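Side-chain contact in 3-dehydroquinate dehydratase (Enterococcus faecalis, PDB 4PH6), which catalyses the cis-dehydration of 3-dehydroquinate to 3-dehydroshikimate through an imine intermediate, the third step of the chorismate pathway: residues W50-Y55 / A102-L107. Residues are numbered along the deposited sequence; the frame is centred on the assembly and turned at random.
Sequences WRLDYY and ALYHEL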
# COMPACT_ATOMS: atom_id res chain seq x y z
N TRP A 50 19.43 18.00 -0.10
CA TRP A 50 19.69 19.03 -1.08
C TRP A 50 20.20 18.37 -2.36
O TRP A 50 21.25 17.72 -2.35
CB TRP A 50 20.68 20.08 -0.55
CG TRP A 50 21.06 21.08 -1.58
CD1 TRP A 50 20.34 21.46 -2.67
CD2 TRP A 50 22.29 21.83 -1.63
NE1 TRP A 50 21.03 22.40 -3.39
CE2 TRP A 50 22.23 22.64 -2.77
CE3 TRP A 50 23.42 21.88 -0.82
CZ2 TRP A 50 23.27 23.50 -3.13
CZ3 TRP A 50 24.45 22.73 -1.16
CH2 TRP A 50 24.36 23.53 -2.31
N ARG A 51 19.45 18.49 -3.45
CA ARG A 51 19.88 17.91 -4.71
C ARG A 51 20.85 18.84 -5.45
O ARG A 51 20.44 19.85 -6.02
CB ARG A 51 18.68 17.57 -5.59
CG ARG A 51 17.88 16.34 -5.14
CD ARG A 51 18.56 15.04 -5.54
NE ARG A 51 18.76 14.98 -6.98
CZ ARG A 51 17.86 14.52 -7.85
NH1 ARG A 51 16.68 14.09 -7.42
NH2 ARG A 51 18.14 14.51 -9.15
N LEU A 52 22.12 18.46 -5.45
CA LEU A 52 23.20 19.26 -6.03
C LEU A 52 23.10 19.46 -7.54
O LEU A 52 23.47 20.51 -8.06
CB LEU A 52 24.56 18.61 -5.72
CG LEU A 52 24.89 18.61 -4.23
CD1 LEU A 52 26.27 18.04 -3.98
CD2 LEU A 52 24.77 20.03 -3.66
N ASP A 53 22.60 18.44 -8.23
CA ASP A 53 22.62 18.44 -9.69
C ASP A 53 21.59 19.43 -10.25
O ASP A 53 21.60 19.71 -11.45
CB ASP A 53 22.41 17.02 -10.23
CG ASP A 53 21.23 16.32 -9.61
OD1 ASP A 53 20.24 16.07 -10.32
OD2 ASP A 53 21.29 16.02 -8.40
N TYR A 54 20.73 19.97 -9.39
CA TYR A 54 19.85 21.07 -9.77
C TYR A 54 20.53 22.44 -9.61
O TYR A 54 20.14 23.40 -10.27
CB TYR A 54 18.57 21.06 -8.93
CG TYR A 54 17.48 20.13 -9.42
CD1 TYR A 54 16.52 20.56 -10.33
CD2 TYR A 54 17.41 18.83 -8.95
CE1 TYR A 54 15.52 19.70 -10.76
CE2 TYR A 54 16.42 17.98 -9.37
CZ TYR A 54 15.48 18.42 -10.27
OH TYR A 54 14.51 17.55 -10.67
N TYR A 55 21.52 22.53 -8.71
CA TYR A 55 22.12 23.83 -8.39
C TYR A 55 22.89 24.43 -9.57
O TYR A 55 23.83 23.82 -10.08
CB TYR A 55 23.04 23.73 -7.18
CG TYR A 55 23.63 25.06 -6.77
CD1 TYR A 55 22.85 26.21 -6.76
CD2 TYR A 55 24.97 25.18 -6.41
CE1 TYR A 55 23.37 27.44 -6.41
CE2 TYR A 55 25.50 26.41 -6.03
CZ TYR A 55 24.70 27.53 -6.04
OH TYR A 55 25.21 28.75 -5.70
N ALA A 102 35.47 14.92 -7.43
CA ALA A 102 36.15 16.12 -6.93
C ALA A 102 35.23 16.99 -6.06
O ALA A 102 35.64 17.51 -5.01
CB ALA A 102 36.71 16.93 -8.09
N LEU A 103 33.97 17.13 -6.49
CA LEU A 103 32.96 17.88 -5.75
C LEU A 103 32.70 17.28 -4.37
O LEU A 103 32.68 18.00 -3.37
CB LEU A 103 31.64 17.93 -6.53
CG LEU A 103 30.46 18.64 -5.86
CD1 LEU A 103 30.85 19.95 -5.18
CD2 LEU A 103 29.35 18.88 -6.87
N TYR A 104 32.49 15.97 -4.35
CA TYR A 104 32.23 15.27 -3.10
C TYR A 104 33.42 15.35 -2.14
O TYR A 104 33.23 15.59 -0.94
CB TYR A 104 31.88 13.81 -3.39
CG TYR A 104 30.42 13.55 -3.74
CD1 TYR A 104 29.46 14.56 -3.65
CD2 TYR A 104 30.00 12.28 -4.12
CE1 TYR A 104 28.13 14.30 -3.95
CE2 TYR A 104 28.68 12.02 -4.42
CZ TYR A 104 27.75 13.03 -4.33
OH TYR A 104 26.43 12.75 -4.64
N HIS A 105 34.63 15.15 -2.65
CA HIS A 105 35.84 15.26 -1.83
C HIS A 105 35.91 16.65 -1.18
O HIS A 105 36.24 16.76 0.00
CB HIS A 105 37.11 14.98 -2.65
CG HIS A 105 37.53 13.54 -2.67
ND1 HIS A 105 37.86 12.83 -1.53
CD2 HIS A 105 37.70 12.67 -3.70
CE1 HIS A 105 38.19 11.60 -1.85
NE2 HIS A 105 38.11 11.47 -3.16
N GLU A 106 35.58 17.68 -1.94
CA GLU A 106 35.58 19.05 -1.42
C GLU A 106 34.52 19.30 -0.34
O GLU A 106 34.80 19.96 0.66
CB GLU A 106 35.37 20.06 -2.55
CG GLU A 106 36.66 20.42 -3.25
CD GLU A 106 37.73 20.89 -2.28
OE1 GLU A 106 38.64 20.08 -1.96
OE2 GLU A 106 37.69 22.07 -1.85
N LEU A 107 33.30 18.81 -0.56
CA LEU A 107 32.25 18.90 0.45
C LEU A 107 32.69 18.22 1.74
O LEU A 107 32.47 18.74 2.83
CB LEU A 107 30.96 18.26 -0.06
CG LEU A 107 30.18 19.08 -1.10
CD1 LEU A 107 29.06 18.25 -1.68
CD2 LEU A 107 29.64 20.38 -0.50
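Leu52 meets Leu107, Leu103 and Tyr104 in the layer between barrel and helices of the (beta/alpha)8 fold. It stands just past strand 47-51, in a 3-10 turn, and faces helix 97-110. A single methyl does the touching: CD1 of Leu52 meets CD1 of Leu107 tip to tip at 3.6 Å. CD2 of Leu103 lies 4.3 Å from the same Leu52 CD1. Tyr104 offers this methyl the rim of its ring, CE1 being 4.2 Å from Leu52 CD1, which lies close to the ring plane. Residues 103 and 107 are one helical turn apart, so both leucines present a methyl to Leu52 from the same side of the helix, and leucine suits a buried, wholly apolar join. With CG of Leu52 anti to its carbonyl carbon (chi1 -65°), the side chain extends toward the helix, while CD2 lies over one face of the Trp50 ring, toward its rim, 3.5 Å above the plane. The Tyr104 hydroxyl is hydrogen-bonded to Phe84 N. Arg51, predicted to bind 3-dehydroquinate together with Trp50, forms a salt bridge with Asp53, whose OD2 and OD1 also accept hydrogen bonds from the backbone N of Arg85 and Glu92 respectively. Arg51 grips it side-on through NH2 to OD1 and NE to the syn lone pair of OD2, the latter almost straight at 170°.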